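Local coordinates for trwC protein (Escherichia coli, PDB 1OMH), which recognises and processes origin-of-transfer DNA during bacterial conjugation, this chain being the N-terminal relaxase domain of a longer protein, at residues L2-L7 / K187-L192; Q120-A125 / G141-G146; R136-G141 / T170-G175. All coordinates share one frame; numbering follows the deposited sequence.

Contact 1: residues L2-L7 / K187-L192; sequences LSHMVL and KATRYL. With nucleotides of chain A.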
loop_
_atom_site.group_PDB
_atom_site.type_symbol
_atom_site.label_atom_id
_atom_site.label_comp_id
_atom_site.label_asym_id
_atom_site.label_seq_id
_atom_site.Cartn_x
_atom_site.Cartn_y
_atom_site.Cartn_z
ATOM N N LEU B 2 2.460 -1.597 -6.358
ATOM C CA LEU B 2 1.139 -1.265 -5.840
ATOM C C LEU B 2 0.288 -2.528 -5.915
ATOM O O LEU B 2 0.231 -3.194 -6.947
ATOM C CB LEU B 2 0.472 -0.163 -6.673
ATOM C CG LEU B 2 -0.651 0.694 -6.053
ATOM C CD1 LEU B 2 -1.711 0.974 -7.105
ATOM C CD2 LEU B 2 -1.283 0.015 -4.858
ATOM N N SER B 3 -0.360 -2.858 -4.809
ATOM C CA SER B 3 -1.223 -4.025 -4.754
ATOM C C SER B 3 -2.478 -3.632 -4.007
ATOM O O SER B 3 -2.475 -2.686 -3.213
ATOM C CB SER B 3 -0.538 -5.182 -4.023
ATOM O OG SER B 3 -0.440 -4.918 -2.634
ATOM N N HIS B 4 -3.560 -4.349 -4.268
ATOM C CA HIS B 4 -4.799 -4.052 -3.586
ATOM C C HIS B 4 -5.309 -5.299 -2.892
ATOM O O HIS B 4 -4.993 -6.432 -3.279
ATOM C CB HIS B 4 -5.863 -3.565 -4.576
ATOM C CG HIS B 4 -6.276 -4.602 -5.576
ATOM N ND1 HIS B 4 -5.942 -4.520 -6.911
ATOM C CD2 HIS B 4 -6.972 -5.756 -5.433
ATOM C CE1 HIS B 4 -6.414 -5.577 -7.546
ATOM N NE2 HIS B 4 -7.043 -6.344 -6.672
HETATM N N MSE B 5 -6.113 -5.076 -1.868
HETATM C CA MSE B 5 -6.713 -6.165 -1.141
HETATM C C MSE B 5 -8.068 -5.653 -0.707
HETATM O O MSE B 5 -8.170 -4.617 -0.042
HETATM C CB MSE B 5 -5.877 -6.539 0.084
HETATM C CG MSE B 5 -6.065 -7.984 0.527
HETATM SE SE MSE B 5 -5.189 -8.373 2.207
HETATM C CE MSE B 5 -3.483 -7.537 1.855
ATOM N N VAL B 6 -9.117 -6.343 -1.130
ATOM C CA VAL B 6 -10.459 -5.950 -0.727
ATOM C C VAL B 6 -10.603 -6.434 0.716
ATOM O O VAL B 6 -10.438 -7.618 0.991
ATOM C CB VAL B 6 -11.519 -6.622 -1.595
ATOM C CG1 VAL B 6 -12.909 -6.276 -1.073
ATOM C CG2 VAL B 6 -11.360 -6.169 -3.044
ATOM N N LEU B 7 -10.897 -5.510 1.623
ATOM C CA LEU B 7 -11.040 -5.813 3.046
ATOM C C LEU B 7 -12.469 -6.127 3.484
ATOM O O LEU B 7 -13.399 -5.378 3.179
ATOM C CB LEU B 7 -10.540 -4.629 3.874
ATOM C CG LEU B 7 -9.063 -4.437 4.240
ATOM C CD1 LEU B 7 -8.148 -5.312 3.409
ATOM C CD2 LEU B 7 -8.726 -2.969 4.075
ATOM N N LYS B 187 -9.527 -2.186 -10.888
ATOM C CA LYS B 187 -9.076 -2.476 -12.248
ATOM C C LYS B 187 -7.972 -1.549 -12.740
ATOM O O LYS B 187 -7.295 -1.845 -13.721
ATOM C CB LYS B 187 -10.268 -2.428 -13.211
ATOM C CG LYS B 187 -11.261 -3.559 -12.965
ATOM C CD LYS B 187 -12.466 -3.495 -13.902
ATOM C CE LYS B 187 -13.338 -4.744 -13.758
ATOM N NZ LYS B 187 -14.581 -4.668 -14.582
ATOM N N ALA B 188 -7.790 -0.427 -12.055
ATOM C CA ALA B 188 -6.757 0.534 -12.426
ATOM C C ALA B 188 -5.507 0.393 -11.552
ATOM O O ALA B 188 -4.657 1.280 -11.533
ATOM C CB ALA B 188 -7.312 1.953 -12.316
ATOM N N THR B 189 -5.397 -0.716 -10.828
ATOM C CA THR B 189 -4.246 -0.942 -9.944
ATOM C C THR B 189 -2.908 -0.873 -10.678
ATOM O O THR B 189 -1.964 -0.228 -10.210
ATOM C CB THR B 189 -4.336 -2.313 -9.241
ATOM O OG1 THR B 189 -5.513 -2.354 -8.428
ATOM C CG2 THR B 189 -3.109 -2.541 -8.358
ATOM N N ARG B 190 -2.820 -1.548 -11.818
ATOM C CA ARG B 190 -1.592 -1.534 -12.604
ATOM C C ARG B 190 -1.258 -0.099 -12.991
ATOM O O ARG B 190 -0.118 0.343 -12.843
ATOM C CB ARG B 190 -1.763 -2.384 -13.868
ATOM C CG ARG B 190 -0.772 -2.068 -14.975
ATOM C CD ARG B 190 0.514 -2.832 -14.813
ATOM N NE ARG B 190 0.323 -4.254 -15.075
ATOM C CZ ARG B 190 1.316 -5.132 -15.181
ATOM N NH1 ARG B 190 2.574 -4.730 -15.051
ATOM N NH2 ARG B 190 1.052 -6.410 -15.412
ATOM N N TYR B 191 -2.257 0.630 -13.484
ATOM C CA TYR B 191 -2.056 2.018 -13.893
ATOM C C TYR B 191 -1.647 2.918 -12.734
ATOM O O TYR B 191 -0.778 3.774 -12.886
ATOM C CB TYR B 191 -3.328 2.586 -14.525
ATOM C CG TYR B 191 -3.210 4.057 -14.882
ATOM C CD1 TYR B 191 -2.565 4.460 -16.048
ATOM C CD2 TYR B 191 -3.722 5.043 -14.037
ATOM C CE1 TYR B 191 -2.433 5.815 -16.364
ATOM C CE2 TYR B 191 -3.596 6.392 -14.342
ATOM C CZ TYR B 191 -2.951 6.772 -15.505
ATOM O OH TYR B 191 -2.818 8.110 -15.802
ATOM N N LEU B 192 -2.289 2.748 -11.580
ATOM C CA LEU B 192 -1.961 3.574 -10.426
ATOM C C LEU B 192 -0.566 3.245 -9.899
ATOM O O LEU B 192 0.117 4.113 -9.355
ATOM C CB LEU B 192 -3.021 3.403 -9.333
ATOM C CG LEU B 192 -4.398 3.953 -9.734
ATOM C CD1 LEU B 192 -5.444 3.527 -8.720
ATOM C CD2 LEU B 192 -4.339 5.475 -9.850
ATOM P P DA A 19 -9.197 -7.597 -13.872
ATOM O OP1 DA A 19 -9.143 -6.492 -14.864
ATOM O OP2 DA A 19 -9.238 -8.994 -14.337
ATOM O "O5'" DA A 19 -7.971 -7.415 -12.860
ATOM C "C5'" DA A 19 -7.456 -6.122 -12.462
ATOM C "C4'" DA A 19 -6.697 -6.284 -11.163
ATOM O "O4'" DA A 19 -7.566 -6.998 -10.294
ATOM C "C3'" DA A 19 -5.354 -7.032 -11.168
ATOM O "O3'" DA A 19 -4.490 -6.041 -10.585
ATOM C "C2'" DA A 19 -5.414 -7.881 -9.906
ATOM C "C1'" DA A 19 -6.880 -7.929 -9.523
ATOM N N9 DA A 19 -7.664 -9.148 -9.580
ATOM C C8 DA A 19 -7.886 -10.068 -10.572
ATOM N N7 DA A 19 -8.791 -10.964 -10.257
ATOM C C5 DA A 19 -9.162 -10.618 -8.964
ATOM C C6 DA A 19 -10.093 -11.162 -8.063
ATOM N N6 DA A 19 -10.858 -12.223 -8.332
ATOM N N1 DA A 19 -10.215 -10.570 -6.857
ATOM C C2 DA A 19 -9.454 -9.504 -6.578
ATOM N N3 DA A 19 -8.549 -8.898 -7.343
ATOM C C4 DA A 19 -8.455 -9.517 -8.534
ATOM P P DT A 25 5.130 -10.032 2.353
ATOM O OP1 DT A 25 5.990 -10.264 3.541
ATOM O OP2 DT A 25 4.689 -11.190 1.535
ATOM O "O5'" DT A 25 3.809 -9.265 2.810
ATOM C "C5'" DT A 25 3.881 -7.946 3.362
ATOM C "C4'" DT A 25 2.568 -7.218 3.172
ATOM O "O4'" DT A 25 2.351 -6.969 1.767
ATOM C "C3'" DT A 25 1.364 -8.041 3.613
ATOM O "O3'" DT A 25 1.071 -7.720 4.970
ATOM C "C2'" DT A 25 0.246 -7.543 2.720
ATOM C "C1'" DT A 25 0.959 -7.033 1.473
ATOM N N1 DT A 25 0.774 -7.844 0.249
ATOM C C2 DT A 25 -0.394 -7.673 -0.470
ATOM O O2 DT A 25 -1.292 -6.916 -0.126
ATOM N N3 DT A 25 -0.477 -8.430 -1.613
ATOM C C4 DT A 25 0.461 -9.323 -2.095
ATOM O O4 DT A 25 0.245 -9.930 -3.143
ATOM C C5 DT A 25 1.653 -9.462 -1.284
ATOM C C7 DT A 25 2.727 -10.408 -1.724
ATOM C C6 DT A 25 1.744 -8.729 -0.169
ATOM P P DT A 21 1.834 -9.951 -10.182
ATOM O OP1 DT A 21 2.562 -11.221 -9.922
ATOM O OP2 DT A 21 1.226 -9.220 -9.055
ATOM O "O5'" DT A 21 2.788 -8.977 -11.007
ATOM C "C5'" DT A 21 3.540 -9.455 -12.127
ATOM C "C4'" DT A 21 4.673 -8.507 -12.459
ATOM O "O4'" DT A 21 4.139 -7.166 -12.612
ATOM C "C3'" DT A 21 5.752 -8.400 -11.373
ATOM O "O3'" DT A 21 6.923 -9.082 -11.865
ATOM C "C2'" DT A 21 6.224 -6.961 -11.497
ATOM C "C1'" DT A 21 5.096 -6.210 -12.189
ATOM N N1 DT A 21 4.429 -5.104 -11.449
ATOM C C2 DT A 21 5.230 -4.062 -11.003
ATOM O O2 DT A 21 6.439 -4.026 -11.159
ATOM N N3 DT A 21 4.556 -3.054 -10.360
ATOM C C4 DT A 21 3.199 -2.974 -10.117
ATOM O O4 DT A 21 2.742 -1.990 -9.526
ATOM C C5 DT A 21 2.417 -4.098 -10.601
ATOM C C7 DT A 21 0.937 -4.100 -10.382
ATOM C C6 DT A 21 3.063 -5.095 -11.229
#
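Strand 2-8, at one edge of the five-stranded antiparallel sheet of the relaxase domain, meets the start of helix 189-206 through Leu2, His4 and Thr189, with bound DNA alongside. The His4 imidazole is held at both nitrogens. ND1 donates to Thr189 OG1 over 2.7 Å, with the hydroxyl tilted 21° from the ring plane, while NE2 gives a nearly straight bond to N3 of adenine DA19 of chain A (3.0 Å, 176°). His4 CG sits between the backbone N and the carbonyl carbon (chi1 65°), and from there the side chain crosses that of Thr189 at about a right angle. Thr189 OG1 is itself hydrogen-bonded to Val186 O, which ties the hydroxyl back to the preceding short helix 183-187. Leu2 CD1 packs 3.5 Å from Leu192 CB and also lies against the carbonyl oxygen of Thr189, 3.3 Å away. The backbone N of Leu2 donates to O4 of DT21 of chain A at 3.2 Å; the strand thus hydrogen-bonds two bases, one through a side-chain ring and one through a main-chain N-H. Backbone bonds from Ser3, Met5 and Leu7 pair the strand with 81-89, and Leu192 packs on Thr117 and Ala121 of helix 104-122.

Contact 2: residues Q120-A125 / G141-G146; sequences QAEARA and GNLVIG
Glu122 OE2 is gripped by two backbone N-H groups, Leu143 N across the contact and Lys39 N from outside it. The first bond measures 2.9 Å and uses the anti lone pair of OE2, away from the other carboxylate oxygen. The contact joins the end of helix 104-122 to the link between the antiparallel hairpin 126-131/134-139 and central-sheet strand 145-152, so the chain leaves the helix for the hairpin and returns beside its own starting point. Glu122 CG is anti to the backbone N (chi1 179°), and the chain stays extended beyond it. The aliphatic part thus runs past Gly141, with CG 3.3 Å from Gly141 O. The two N-H donors would probably stabilise the charged form of this buried carboxylate.

A type I turn, Glu122 to Ala125, carries the chain off the helix, closed by Ala125 N to Glu122 O. That carbonyl oxygen also receives a CA-H...O contact from Gly141 CA (3.2 Å, 151°). Ala125 O accepts Gly141 N at 3.3 Å, a straight bond whose donor stands 39° above the carbonyl plane. It closes the base of the hairpin one residue out of step with the strand pairs, and Gly141 adopts a positive phi there. Leu143 packs over the Glu122-Ala125 turn: its CD1 rests 3.5 Å from Glu122 CA, while CD2 packs against the methyl of Ala125, 3.6 Å from its CB.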
loop_
_atom_site.group_PDB
_atom_site.type_symbol
_atom_site.label_atom_id
_atom_site.label_comp_id
_atom_site.label_asym_id
_atom_site.label_seq_id
_atom_site.Cartn_x
_atom_site.Cartn_y
_atom_site.Cartn_z
ATOM N N GLN B 120 -5.551 10.419 -7.861
ATOM C CA GLN B 120 -6.057 9.840 -9.092
ATOM C C GLN B 120 -6.979 8.664 -8.824
ATOM O O GLN B 120 -7.896 8.382 -9.606
ATOM C CB GLN B 120 -4.889 9.453 -10.001
ATOM C CG GLN B 120 -4.208 10.697 -10.565
ATOM C CD GLN B 120 -3.075 10.398 -11.523
ATOM O OE1 GLN B 120 -3.228 9.625 -12.468
ATOM N NE2 GLN B 120 -1.929 11.025 -11.291
ATOM N N ALA B 121 -6.750 7.975 -7.712
ATOM C CA ALA B 121 -7.615 6.865 -7.348
ATOM C C ALA B 121 -8.945 7.498 -6.932
ATOM O O ALA B 121 -10.016 6.964 -7.216
ATOM C CB ALA B 121 -7.014 6.081 -6.182
ATOM N N GLU B 122 -8.865 8.655 -6.275
ATOM C CA GLU B 122 -10.073 9.344 -5.828
ATOM C C GLU B 122 -10.904 9.855 -7.007
ATOM O O GLU B 122 -12.133 9.883 -6.947
ATOM C CB GLU B 122 -9.711 10.507 -4.898
ATOM C CG GLU B 122 -10.918 11.299 -4.399
ATOM C CD GLU B 122 -10.547 12.322 -3.347
ATOM O OE1 GLU B 122 -9.569 13.061 -3.562
ATOM O OE2 GLU B 122 -11.236 12.396 -2.310
ATOM N N ALA B 123 -10.234 10.259 -8.077
ATOM C CA ALA B 123 -10.934 10.742 -9.261
ATOM C C ALA B 123 -11.745 9.592 -9.851
ATOM O O ALA B 123 -12.622 9.803 -10.689
ATOM C CB ALA B 123 -9.934 11.270 -10.292
ATOM N N ARG B 124 -11.455 8.374 -9.397
ATOM C CA ARG B 124 -12.152 7.185 -9.877
ATOM C C ARG B 124 -13.200 6.653 -8.896
ATOM O O ARG B 124 -13.840 5.640 -9.162
ATOM C CB ARG B 124 -11.139 6.082 -10.208
ATOM C CG ARG B 124 -10.260 6.400 -11.413
ATOM C CD ARG B 124 -9.125 5.393 -11.565
ATOM N NE ARG B 124 -8.430 5.533 -12.845
ATOM C CZ ARG B 124 -7.633 6.545 -13.172
ATOM N NH1 ARG B 124 -7.406 7.531 -12.310
ATOM N NH2 ARG B 124 -7.060 6.574 -14.370
ATOM N N ALA B 125 -13.382 7.344 -7.773
ATOM C CA ALA B 125 -14.371 6.929 -6.777
ATOM C C ALA B 125 -15.760 6.986 -7.399
ATOM O O ALA B 125 -16.125 7.985 -8.021
ATOM C CB ALA B 125 -14.322 7.848 -5.567
ATOM N N GLY B 141 -16.014 11.071 -6.992
ATOM C CA GLY B 141 -14.758 11.782 -6.860
ATOM C C GLY B 141 -14.331 12.119 -5.443
ATOM O O GLY B 141 -13.588 13.071 -5.234
ATOM N N ASN B 142 -14.804 11.362 -4.462
ATOM C CA ASN B 142 -14.404 11.626 -3.085
ATOM C C ASN B 142 -14.197 10.329 -2.314
ATOM O O ASN B 142 -14.959 9.377 -2.454
ATOM C CB ASN B 142 -15.428 12.541 -2.376
ATOM C CG ASN B 142 -16.789 11.890 -2.185
ATOM O OD1 ASN B 142 -17.026 11.182 -1.203
ATOM N ND2 ASN B 142 -17.695 12.133 -3.126
ATOM N N LEU B 143 -13.142 10.294 -1.512
ATOM C CA LEU B 143 -12.831 9.110 -0.725
ATOM C C LEU B 143 -12.416 9.487 0.691
ATOM O O LEU B 143 -12.056 10.635 0.960
ATOM C CB LEU B 143 -11.680 8.330 -1.379
ATOM C CG LEU B 143 -11.914 7.617 -2.708
ATOM C CD1 LEU B 143 -10.594 7.039 -3.220
ATOM C CD2 LEU B 143 -12.949 6.524 -2.518
ATOM N N VAL B 144 -12.496 8.512 1.587
ATOM C CA VAL B 144 -12.076 8.676 2.976
ATOM C C VAL B 144 -10.939 7.666 3.056
ATOM O O VAL B 144 -11.167 6.460 2.924
ATOM C CB VAL B 144 -13.210 8.296 3.962
ATOM C CG1 VAL B 144 -12.733 8.429 5.409
ATOM C CG2 VAL B 144 -14.413 9.202 3.734
ATOM N N ILE B 145 -9.711 8.152 3.226
ATOM C CA ILE B 145 -8.551 7.258 3.262
ATOM C C ILE B 145 -7.677 7.419 4.502
ATOM O O ILE B 145 -7.351 8.534 4.907
ATOM C CB ILE B 145 -7.599 7.502 2.062
ATOM C CG1 ILE B 145 -8.398 7.734 0.766
ATOM C CG2 ILE B 145 -6.627 6.330 1.917
ATOM C CD1 ILE B 145 -9.434 6.679 0.480
ATOM N N GLY B 146 -7.286 6.286 5.075
ATOM C CA GLY B 146 -6.389 6.280 6.213
ATOM C C GLY B 146 -5.063 5.750 5.680
ATOM O O GLY B 146 -4.981 4.598 5.257
#

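Contact 3: residues R136-G141 / T170-G175; sequences RIETTG and TKRSDG. With nucleotides of chain A.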
loop_
_atom_site.group_PDB
_atom_site.type_symbol
_atom_site.label_atom_id
_atom_site.label_comp_id
_atom_site.label_asym_id
_atom_site.label_seq_id
_atom_site.Cartn_x
_atom_site.Cartn_y
_atom_site.Cartn_z
ATOM N N ARG B 136 -27.851 3.946 -12.068
ATOM C CA ARG B 136 -26.883 4.870 -12.633
ATOM C C ARG B 136 -25.572 4.730 -11.873
ATOM O O ARG B 136 -25.572 4.541 -10.657
ATOM C CB ARG B 136 -27.373 6.314 -12.485
ATOM C CG ARG B 136 -28.476 6.758 -13.442
ATOM C CZ ARG B 136 -31.142 7.509 -14.578
ATOM N NH1 ARG B 136 -30.197 7.706 -15.489
ATOM N NH2 ARG B 136 -32.291 8.161 -14.675
ATOM N N ILE B 137 -24.458 4.805 -12.592
ATOM C CA ILE B 137 -23.157 4.735 -11.949
ATOM C C ILE B 137 -22.673 6.174 -11.901
ATOM O O ILE B 137 -22.509 6.820 -12.938
ATOM C CB ILE B 137 -22.160 3.872 -12.744
ATOM C CG1 ILE B 137 -22.677 2.431 -12.823
ATOM C CG2 ILE B 137 -20.791 3.898 -12.061
ATOM C CD1 ILE B 137 -21.759 1.482 -13.568
ATOM N N GLU B 138 -22.465 6.682 -10.692
ATOM C CA GLU B 138 -22.030 8.059 -10.524
ATOM C C GLU B 138 -20.588 8.147 -10.066
ATOM O O GLU B 138 -20.172 7.412 -9.168
ATOM C CB GLU B 138 -22.925 8.760 -9.500
ATOM C CG GLU B 138 -22.617 10.242 -9.288
ATOM C CD GLU B 138 -23.289 10.805 -8.044
ATOM O OE1 GLU B 138 -24.452 10.428 -7.776
ATOM O OE2 GLU B 138 -22.661 11.631 -7.343
ATOM N N THR B 139 -19.825 9.031 -10.702
ATOM C CA THR B 139 -18.441 9.245 -10.319
ATOM C C THR B 139 -18.527 10.337 -9.254
ATOM O O THR B 139 -18.787 11.505 -9.558
ATOM C CB THR B 139 -17.591 9.731 -11.510
ATOM O OG1 THR B 139 -17.584 8.728 -12.532
ATOM C CG2 THR B 139 -16.153 9.997 -11.068
ATOM N N THR B 140 -18.345 9.932 -8.001
ATOM C CA THR B 140 -18.421 10.834 -6.857
ATOM C C THR B 140 -17.158 11.659 -6.659
ATOM O O THR B 140 -17.217 12.798 -6.191
ATOM C CB THR B 140 -18.686 10.038 -5.583
ATOM O OG1 THR B 140 -17.635 9.084 -5.400
ATOM C CG2 THR B 140 -20.005 9.293 -5.697
ATOM N N GLY B 141 -16.014 11.071 -6.992
ATOM C CA GLY B 141 -14.758 11.782 -6.860
ATOM C C GLY B 141 -14.331 12.119 -5.443
ATOM O O GLY B 141 -13.588 13.071 -5.234
ATOM N N THR B 170 -18.525 6.600 0.303
ATOM C CA THR B 170 -18.388 7.758 -0.561
ATOM C C THR B 170 -19.720 8.506 -0.556
ATOM O O THR B 170 -20.778 7.896 -0.456
ATOM C CB THR B 170 -17.988 7.327 -1.996
ATOM O OG1 THR B 170 -17.756 8.486 -2.800
ATOM C CG2 THR B 170 -19.069 6.460 -2.628
ATOM N N LYS B 171 -19.662 9.831 -0.629
ATOM C CA LYS B 171 -20.875 10.654 -0.614
ATOM C C LYS B 171 -21.321 11.030 -2.021
ATOM O O LYS B 171 -20.553 11.599 -2.788
ATOM C CB LYS B 171 -20.650 11.941 0.190
ATOM C CG LYS B 171 -21.895 12.824 0.280
ATOM C CD LYS B 171 -21.548 14.307 0.179
ATOM C CE LYS B 171 -21.077 14.884 1.502
ATOM N NZ LYS B 171 -22.211 15.075 2.450
ATOM N N ARG B 172 -22.572 10.726 -2.345
ATOM C CA ARG B 172 -23.109 11.029 -3.667
ATOM C C ARG B 172 -23.496 12.489 -3.845
ATOM O O ARG B 172 -23.545 13.259 -2.885
ATOM C CB ARG B 172 -24.321 10.149 -3.961
ATOM C CG ARG B 172 -24.027 8.672 -3.865
ATOM C CD ARG B 172 -25.175 7.851 -4.400
ATOM N NE ARG B 172 -26.445 8.248 -3.805
ATOM C CZ ARG B 172 -27.522 7.474 -3.777
ATOM N NH1 ARG B 172 -28.642 7.910 -3.218
ATOM N NH2 ARG B 172 -27.468 6.255 -4.293
ATOM N N SER B 173 -23.777 12.852 -5.093
ATOM C CA SER B 173 -24.159 14.210 -5.459
ATOM C C SER B 173 -25.366 14.697 -4.659
ATOM O O SER B 173 -25.486 15.884 -4.362
ATOM C CB SER B 173 -24.482 14.260 -6.955
ATOM O OG SER B 173 -23.983 15.446 -7.548
ATOM N N ASP B 174 -26.255 13.771 -4.313
ATOM C CA ASP B 174 -27.455 14.096 -3.553
ATOM C C ASP B 174 -27.160 14.141 -2.054
ATOM O O ASP B 174 -28.076 14.112 -1.230
ATOM C CB ASP B 174 -28.543 13.058 -3.841
ATOM C CG ASP B 174 -28.157 11.670 -3.382
ATOM O OD1 ASP B 174 -26.946 11.439 -3.181
ATOM O OD2 ASP B 174 -29.051 10.807 -3.228
ATOM N N GLY B 175 -25.875 14.199 -1.709
ATOM C CA GLY B 175 -25.470 14.260 -0.312
ATOM C C GLY B 175 -25.647 12.990 0.499
ATOM O O GLY B 175 -25.486 13.004 1.715
ATOM P P DG A 13 -30.071 3.834 -3.677
ATOM O OP1 DG A 13 -29.276 4.912 -3.029
ATOM O OP2 DG A 13 -29.847 3.523 -5.112
ATOM O "O5'" DG A 13 -29.854 2.510 -2.818
ATOM C "C5'" DG A 13 -29.519 2.582 -1.425
ATOM C "C4'" DG A 13 -28.869 1.293 -0.970
ATOM O "O4'" DG A 13 -29.759 0.205 -1.272
ATOM C "C3'" DG A 13 -27.545 0.947 -1.656
ATOM O "O3'" DG A 13 -26.519 1.149 -0.674
ATOM C "C2'" DG A 13 -27.569 -0.571 -1.740
ATOM C "C1'" DG A 13 -29.025 -0.948 -1.632
ATOM N N9 DG A 13 -29.683 -1.584 -2.768
ATOM C C8 DG A 13 -30.339 -1.002 -3.828
ATOM N N7 DG A 13 -30.958 -1.874 -4.581
ATOM C C5 DG A 13 -30.656 -3.098 -4.002
ATOM C C6 DG A 13 -31.056 -4.415 -4.353
ATOM O O6 DG A 13 -31.801 -4.783 -5.283
ATOM N N1 DG A 13 -30.506 -5.357 -3.486
ATOM C C2 DG A 13 -29.681 -5.063 -2.419
ATOM N N2 DG A 13 -29.231 -6.084 -1.688
ATOM N N3 DG A 13 -29.320 -3.850 -2.088
ATOM C C4 DG A 13 -29.838 -2.927 -2.908
#
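The Glu138 carboxylate and the Arg172 guanidinium lie with planes 30° apart, but their charged ends do not meet: Glu138 OE1 touches Arg172 at CB, 3.8 Å away. The contact joins the second strand of the antiparallel hairpin 126-131/134-139 to the loop after strand 158-167, and Arg172 brings that loop to the DNA backbone. OP1 of DG13 of chain A lies at the guanidinium edge, near its plane, where NH2 donates to it at 2.6 Å and NH1 adds a weak bond; NH2 also bonds Arg128 O. NE and NH1 grip Asp174 side-on, one to each oxygen: OD1 lies in the guanidinium plane, whereas OD2, 2.9 Å from NH1 in a salt bridge, is tilted 24° from it.

Glu138 CG is anti to the backbone N (chi1 -177°), and the extended chain reaches across to the type I turn from Arg172 to Gly175. There OE2 accepts Ser173 N at 2.8 Å on its syn lone pair, with Ser173 CB also against it. Beyond the strand, Thr140 and Thr170 meet tip to tip, and Thr140 CB comes within 3.7 Å of Lys171 O. Their hydroxyls, Thr140 OG1 and Thr170 OG1, lie 2.7 Å apart.

How the contacts relate
Contacts 2 and 3 adjoin, their centres 11 Å apart, and share Gly141. Asn142 joins them by two probable hydrogen bonds: ND2 to Lys171 O (2.9 Å) and O to Thr170 OG1 (3.0 Å). Contacts 1 and 2, with centres 13 Å apart, meet where the first turn of helix 189-206 lies on the end of helix 104-122 and the turn after it, Tyr191 packing on Arg124. Contacts 1 and 3, 21 Å between centres, do not touch, yet both hold nucleotides of chain A. Contact 1 is the one near the metal site, empty here, with the Ser3 side chain about 7 Å from that of His163. Contact 2 stays about 10 Å from the DNA at its nearest atom.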